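Chloramphenicol acetyltransferase (Aliivibrio fischeri, PDB 6PXA) probably transfers an acetyl group from acetyl-CoA to the 3-hydroxyl of chloramphenicol, as a trimeric acyltransferase of the hexapeptide-repeat family. Local coordinates at residues 18-26 against 42-53. Residues are numbered along the deposited sequence; the frame is centred on the assembly and turned at random.
Sequences EQVKNPNIE and FEEQAVRYLLGD
Glu-43 reaches from the short helix 42-46 to the backbone of the loop at Lys-21 and Asn-22 and holds two successive amides with one carboxylate. OE2 takes Asn-22 N on its syn lone pair at 2.7 Å, while Lys-21 N meets OE1 at 3.0 Å from above the carboxylate plane. An extended chain beyond CG (chi2 -168°) carries the acid that far, past Ile-25 running the opposite way and with Val-20 CG1 against OE2. The second grip lies at the turn 22-25. Asn-24 ND2 donates to Leu-51 O at 2.9 Å, the acceptor nearly in the amide plane, and Asn-22 OD1 accepts from Asn-24 N in an Asx turn. The side-chain amide of Asn-22 lies against the Leu-50 to Asp-53 type II turn, its ND2 3.4 Å from Gly-52 C. Packing is tightest between Ile-25 and Leu-50, where Leu-50 CD2 presses on Ile-25 CG1 at 3.4 Å, closer than usual for two carbons. Ile-25 CD1 meets Val-47 CG1 tip to tip at 3.9 Å. The Gln-19 end is looser and wetter: its OE1 accepts from two waters, one bonded onward to Phe-42 N and the other, weakly held by OE1, to Glu-43 N. The contact ties together the edge strands 25-27 and 47-48 of two parallel sheets in the left-handed beta-helix; Leu-71 of strand 71-73 touches both Ile-25 and Val-47, Trp-60 of helix 57-60 packs on Asn-24 and Leu-51, and Asp-53 is held by Thr-56 OG1 at OD1 and by Trp-10 NE1 of the second subunit at OD2.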
ATOM      1  N   GLU B  18     -27.698   3.082   2.762  1.00 55.97           N
ATOM      2  CA  GLU B  18     -28.405   4.345   2.590  1.00 61.63           C
ATOM      3  C   GLU B  18     -27.678   5.311   1.667  1.00 61.73           C
ATOM      4  O   GLU B  18     -28.279   6.307   1.244  1.00 64.61           O
ATOM      5  CB  GLU B  18     -28.634   5.030   3.947  1.00 63.60           C
ATOM      6  CG  GLU B  18     -27.373   5.530   4.642  1.00 66.65           C
ATOM      7  CD  GLU B  18     -27.666   6.313   5.925  1.00 71.67           C
ATOM      8  OE1 GLU B  18     -26.773   7.058   6.400  1.00 70.03           O
ATOM      9  OE2 GLU B  18     -28.793   6.181   6.456  1.00 76.88           O
ATOM     10  N   GLN B  19     -26.416   5.048   1.343  1.00 55.38           N
ATOM     11  CA  GLN B  19     -25.605   5.987   0.576  1.00 46.40           C
ATOM     12  C   GLN B  19     -25.378   5.562  -0.864  1.00 50.48           C
ATOM     13  O   GLN B  19     -25.461   6.399  -1.769  1.00 57.46           O
ATOM     14  CB  GLN B  19     -24.240   6.190   1.258  1.00 43.47           C
ATOM     15  CG  GLN B  19     -23.363   7.144   0.495  1.00 52.34           C
ATOM     16  CD  GLN B  19     -22.060   7.423   1.201  1.00 56.93           C
ATOM     17  OE1 GLN B  19     -21.277   6.513   1.469  1.00 54.52           O
ATOM     18  NE2 GLN B  19     -21.827   8.689   1.521  1.00 56.37           N
ATOM     19  N   VAL B  20     -25.137   4.272  -1.100  1.00 47.30           N
ATOM     20  CA  VAL B  20     -24.616   3.815  -2.386  1.00 48.92           C
ATOM     21  C   VAL B  20     -25.646   4.004  -3.486  1.00 62.61           C
ATOM     22  O   VAL B  20     -26.846   3.788  -3.288  1.00 60.04           O
ATOM     23  CB  VAL B  20     -24.172   2.349  -2.257  1.00 54.46           C
ATOM     24  CG1 VAL B  20     -23.968   1.719  -3.605  1.00 57.37           C
ATOM     25  CG2 VAL B  20     -22.887   2.282  -1.386  1.00 52.99           C
ATOM     26  N   LYS B  21     -25.180   4.418  -4.664  1.00 46.65           N
ATOM     27  CA  LYS B  21     -26.071   4.714  -5.771  1.00 48.38           C
ATOM     28  C   LYS B  21     -25.751   3.963  -7.053  1.00 48.80           C
ATOM     29  O   LYS B  21     -26.632   3.852  -7.915  1.00 44.69           O
ATOM     30  CB  LYS B  21     -26.064   6.223  -6.066  1.00 58.49           C
ATOM     31  CG  LYS B  21     -26.534   7.074  -4.887  1.00 65.33           C
ATOM     32  CD  LYS B  21     -27.272   8.305  -5.394  1.00 71.78           C
ATOM     33  CE  LYS B  21     -27.975   9.062  -4.282  1.00 77.70           C
ATOM     34  NZ  LYS B  21     -28.977  10.029  -4.841  1.00 84.78           N
ATOM     35  N   ASN B  22     -24.553   3.428  -7.196  1.00 43.98           N
ATOM     36  CA  ASN B  22     -24.193   2.721  -8.409  1.00 48.86           C
ATOM     37  C   ASN B  22     -25.091   1.502  -8.573  1.00 47.97           C
ATOM     38  O   ASN B  22     -25.098   0.628  -7.695  1.00 45.43           O
ATOM     39  CB  ASN B  22     -22.727   2.298  -8.359  1.00 57.54           C
ATOM     40  CG  ASN B  22     -22.203   1.821  -9.698  1.00 66.26           C
ATOM     41  OD1 ASN B  22     -22.949   1.264 -10.507  1.00 77.50           O
ATOM     42  ND2 ASN B  22     -20.911   2.030  -9.937  1.00 61.10           N
ATOM     43  N   PRO B  23     -25.831   1.386  -9.679  1.00 53.04           N
ATOM     44  CA  PRO B  23     -26.672   0.194  -9.868  1.00 54.71           C
ATOM     45  C   PRO B  23     -25.871  -1.094  -9.886  1.00 49.54           C
ATOM     46  O   PRO B  23     -26.452  -2.181  -9.752  1.00 48.90           O
ATOM     47  CB  PRO B  23     -27.364   0.455 -11.221  1.00 59.68           C
ATOM     48  CG  PRO B  23     -26.521   1.466 -11.917  1.00 53.21           C
ATOM     49  CD  PRO B  23     -25.907   2.314 -10.823  1.00 57.26           C
ATOM     50  N   ASN B  24     -24.554  -1.009 -10.023  1.00 45.89           N
ATOM     51  CA  ASN B  24     -23.738  -2.202 -10.102  1.00 44.46           C
ATOM     52  C   ASN B  24     -23.158  -2.587  -8.752  1.00 42.55           C
ATOM     53  O   ASN B  24     -22.392  -3.557  -8.674  1.00 47.26           O
ATOM     54  CB  ASN B  24     -22.646  -2.014 -11.153  1.00 37.63           C
ATOM     55  CG  ASN B  24     -23.189  -2.068 -12.556  1.00 43.26           C
ATOM     56  OD1 ASN B  24     -24.005  -2.935 -12.882  1.00 46.26           O
ATOM     57  ND2 ASN B  24     -22.786  -1.111 -13.394  1.00 42.15           N
ATOM     58  N   ILE B  25     -23.564  -1.901  -7.684  1.00 37.99           N
ATOM     59  CA  ILE B  25     -23.185  -2.264  -6.321  1.00 40.41           C
ATOM     60  C   ILE B  25     -24.436  -2.648  -5.548  1.00 50.09           C
ATOM     61  O   ILE B  25     -25.486  -2.011  -5.683  1.00 56.59           O
ATOM     62  CB  ILE B  25     -22.438  -1.140  -5.580  1.00 45.21           C
ATOM     63  CG1 ILE B  25     -21.253  -0.652  -6.381  1.00 45.99           C
ATOM     64  CG2 ILE B  25     -21.900  -1.676  -4.265  1.00 44.68           C
ATOM     65  CD1 ILE B  25     -20.484   0.522  -5.710  1.00 45.11           C
ATOM     66  N   GLU B  26     -24.325  -3.715  -4.763  1.00 43.08           N
ATOM     67  CA  GLU B  26     -25.368  -4.140  -3.842  1.00 41.58           C
ATOM     68  C   GLU B  26     -24.727  -4.263  -2.460  1.00 50.41           C
ATOM     69  O   GLU B  26     -23.742  -4.986  -2.303  1.00 57.15           O
ATOM     70  CB  GLU B  26     -25.977  -5.467  -4.302  1.00 44.62           C
ATOM     71  CG  GLU B  26     -26.613  -6.271  -3.207  1.00 61.49           C
ATOM     72  CD  GLU B  26     -27.029  -7.651  -3.687  1.00 75.70           C
ATOM     73  OE1 GLU B  26     -27.184  -7.829  -4.916  1.00 76.82           O
ATOM     74  OE2 GLU B  26     -27.192  -8.553  -2.836  1.00 79.34           O
ATOM     75  N   PHE B  42     -17.099   6.066  -0.060  1.00 37.84           N
ATOM     76  CA  PHE B  42     -16.921   4.674  -0.449  1.00 34.68           C
ATOM     77  C   PHE B  42     -16.954   4.505  -1.971  1.00 40.66           C
ATOM     78  O   PHE B  42     -16.084   3.843  -2.551  1.00 40.97           O
ATOM     79  CB  PHE B  42     -18.016   3.842   0.225  1.00 34.46           C
ATOM     80  CG  PHE B  42     -17.946   2.371  -0.076  1.00 35.75           C
ATOM     81  CD1 PHE B  42     -16.980   1.587   0.509  1.00 41.14           C
ATOM     82  CD2 PHE B  42     -18.880   1.773  -0.905  1.00 38.26           C
ATOM     83  CE1 PHE B  42     -16.913   0.230   0.249  1.00 45.31           C
ATOM     84  CE2 PHE B  42     -18.827   0.413  -1.168  1.00 43.92           C
ATOM     85  CZ  PHE B  42     -17.837  -0.358  -0.593  1.00 45.54           C
ATOM     86  N   GLU B  43     -17.944   5.115  -2.644  1.00 42.35           N
ATOM     87  CA  GLU B  43     -18.082   4.924  -4.089  1.00 40.17           C
ATOM     88  C   GLU B  43     -17.052   5.685  -4.906  1.00 41.87           C
ATOM     89  O   GLU B  43     -16.847   5.351  -6.075  1.00 45.72           O
ATOM     90  CB  GLU B  43     -19.485   5.328  -4.575  1.00 37.36           C
ATOM     91  CG  GLU B  43     -20.538   4.305  -4.206  1.00 41.02           C
ATOM     92  CD  GLU B  43     -21.857   4.548  -4.932  1.00 49.32           C
ATOM     93  OE1 GLU B  43     -22.457   5.626  -4.759  1.00 52.64           O
ATOM     94  OE2 GLU B  43     -22.275   3.654  -5.686  1.00 51.04           O
ATOM     95  N   GLU B  44     -16.393   6.692  -4.348  1.00 43.73           N
ATOM     96  CA  GLU B  44     -15.416   7.392  -5.167  1.00 45.01           C
ATOM     97  C   GLU B  44     -13.982   6.976  -4.890  1.00 45.62           C
ATOM     98  O   GLU B  44     -13.115   7.280  -5.705  1.00 51.69           O
ATOM     99  CB  GLU B  44     -15.568   8.905  -5.023  1.00 52.13           C
ATOM    100  CG  GLU B  44     -15.379   9.439  -3.662  1.00 63.63           C
ATOM    101  CD  GLU B  44     -15.948  10.835  -3.517  1.00 66.91           C
ATOM    102  OE1 GLU B  44     -15.674  11.487  -2.490  1.00 67.12           O
ATOM    103  OE2 GLU B  44     -16.673  11.280  -4.430  1.00 69.64           O
ATOM    104  N   GLN B  45     -13.723   6.224  -3.824  1.00 42.03           N
ATOM    105  CA  GLN B  45     -12.365   5.933  -3.352  1.00 38.89           C
ATOM    106  C   GLN B  45     -12.112   4.444  -3.147  1.00 36.01           C
ATOM    107  O   GLN B  45     -11.049   3.941  -3.506  1.00 41.13           O
ATOM    108  CB  GLN B  45     -12.149   6.702  -2.021  1.00 51.23           C
ATOM    109  CG  GLN B  45     -10.803   6.491  -1.346  1.00 58.01           C
ATOM    110  CD  GLN B  45      -9.676   7.137  -2.110  1.00 56.30           C
ATOM    111  OE1 GLN B  45      -9.882   8.114  -2.822  1.00 60.44           O
ATOM    112  NE2 GLN B  45      -8.475   6.590  -1.973  1.00 55.48           N
ATOM    113  N   ALA B  46     -13.073   3.725  -2.585  1.00 39.21           N
ATOM    114  CA  ALA B  46     -12.919   2.314  -2.262  1.00 36.32           C
ATOM    115  C   ALA B  46     -13.291   1.391  -3.414  1.00 35.82           C
ATOM    116  O   ALA B  46     -12.681   0.328  -3.578  1.00 38.01           O
ATOM    117  CB  ALA B  46     -13.786   1.972  -1.041  1.00 40.27           C
ATOM    118  N   VAL B  47     -14.320   1.728  -4.180  1.00 38.61           N
ATOM    119  CA  VAL B  47     -14.787   0.874  -5.268  1.00 38.91           C
ATOM    120  C   VAL B  47     -14.250   1.449  -6.562  1.00 35.64           C
ATOM    121  O   VAL B  47     -14.590   2.576  -6.936  1.00 39.88           O
ATOM    122  CB  VAL B  47     -16.317   0.774  -5.290  1.00 39.07           C
ATOM    123  CG1 VAL B  47     -16.760  -0.194  -6.391  1.00 40.75           C
ATOM    124  CG2 VAL B  47     -16.814   0.310  -3.939  1.00 35.79           C
ATOM    125  N   ARG B  48     -13.386   0.701  -7.236  1.00 33.98           N
ATOM    126  CA  ARG B  48     -12.623   1.282  -8.332  1.00 36.90           C
ATOM    127  C   ARG B  48     -12.887   0.551  -9.634  1.00 32.69           C
ATOM    128  O   ARG B  48     -12.944  -0.685  -9.671  1.00 31.68           O
ATOM    129  CB  ARG B  48     -11.107   1.286  -8.033  1.00 35.50           C
ATOM    130  CG  ARG B  48     -10.777   1.945  -6.720  1.00 35.25           C
ATOM    131  CD  ARG B  48      -9.278   2.149  -6.549  1.00 38.60           C
ATOM    132  NE  ARG B  48      -8.965   2.878  -5.324  1.00 41.65           N
ATOM    133  CZ  ARG B  48      -7.726   3.141  -4.923  1.00 41.03           C
ATOM    134  NH1 ARG B  48      -6.705   2.742  -5.672  1.00 36.94           N
ATOM    135  NH2 ARG B  48      -7.520   3.814  -3.797  1.00 40.93           N
ATOM    136  N   TYR B  49     -13.032   1.350 -10.694  1.00 35.48           N
ATOM    137  CA  TYR B  49     -13.178   0.901 -12.076  1.00 35.15           C
ATOM    138  C   TYR B  49     -14.514   0.222 -12.312  1.00 32.58           C
ATOM    139  O   TYR B  49     -14.622  -0.623 -13.196  1.00 32.31           O
ATOM    140  CB  TYR B  49     -12.033  -0.027 -12.505  1.00 30.42           C
ATOM    141  CG  TYR B  49     -10.663   0.546 -12.189  1.00 31.54           C
ATOM    142  CD1 TYR B  49     -10.124   1.569 -12.961  1.00 35.50           C
ATOM    143  CD2 TYR B  49      -9.912   0.062 -11.108  1.00 33.67           C
ATOM    144  CE1 TYR B  49      -8.864   2.097 -12.696  1.00 38.01           C
ATOM    145  CE2 TYR B  49      -8.619   0.595 -10.837  1.00 32.14           C
ATOM    146  CZ  TYR B  49      -8.120   1.613 -11.615  1.00 36.81           C
ATOM    147  OH  TYR B  49      -6.856   2.147 -11.339  1.00 38.27           O
ATOM    148  N   LEU B  50     -15.535   0.598 -11.542  1.00 31.60           N
ATOM    149  CA  LEU B  50     -16.900   0.068 -11.710  1.00 29.77           C
ATOM    150  C   LEU B  50     -17.735   1.023 -12.567  1.00 32.51           C
ATOM    151  O   LEU B  50     -18.146   2.096 -12.103  1.00 34.81           O
ATOM    152  CB  LEU B  50     -17.549  -0.150 -10.347  1.00 36.45           C
ATOM    153  CG  LEU B  50     -18.844  -0.956 -10.438  1.00 37.80           C
ATOM    154  CD1 LEU B  50     -18.573  -2.248 -11.157  1.00 40.69           C
ATOM    155  CD2 LEU B  50     -19.317  -1.253  -9.062  1.00 44.40           C
ATOM    156  N   LEU B  51     -18.001   0.623 -13.818  1.00 32.42           N
ATOM    157  CA  LEU B  51     -18.842   1.434 -14.695  1.00 40.88           C
ATOM    158  C   LEU B  51     -20.148   1.807 -14.004  1.00 41.32           C
ATOM    159  O   LEU B  51     -20.783   0.989 -13.336  1.00 40.83           O
ATOM    160  CB  LEU B  51     -19.141   0.686 -16.010  1.00 40.09           C
ATOM    161  CG  LEU B  51     -17.971   0.584 -17.010  1.00 41.96           C
ATOM    162  CD1 LEU B  51     -18.363  -0.214 -18.245  1.00 43.78           C
ATOM    163  CD2 LEU B  51     -17.501   1.979 -17.424  1.00 43.44           C
ATOM    164  N   GLY B  52     -20.545   3.061 -14.158  1.00 39.66           N
ATOM    165  CA  GLY B  52     -21.766   3.547 -13.561  1.00 42.87           C
ATOM    166  C   GLY B  52     -21.540   4.385 -12.332  1.00 48.08           C
ATOM    167  O   GLY B  52     -22.503   4.924 -11.778  1.00 47.98           O
ATOM    168  N   ASP B  53     -20.290   4.528 -11.906  1.00 43.63           N
ATOM    169  CA  ASP B  53     -19.967   5.418 -10.809  1.00 40.61           C
ATOM    170  C   ASP B  53     -20.045   6.846 -11.328  1.00 50.52           C
ATOM    171  O   ASP B  53     -20.457   7.100 -12.466  1.00 48.75           O
ATOM    172  CB  ASP B  53     -18.600   5.062 -10.225  1.00 49.64           C
ATOM    173  CG  ASP B  53     -17.466   5.138 -11.258  1.00 53.99           C
ATOM    174  OD1 ASP B  53     -17.704   5.558 -12.424  1.00 44.02           O
ATOM    175  OD2 ASP B  53     -16.314   4.795 -10.879  1.00 55.08           O
TER
HETATM  176  O   HOH W   1     -18.764   6.659   2.254  1.00 42.65           O
HETATM  177  O   HOH W   2     -20.272   6.136  -1.363  1.00 45.40           O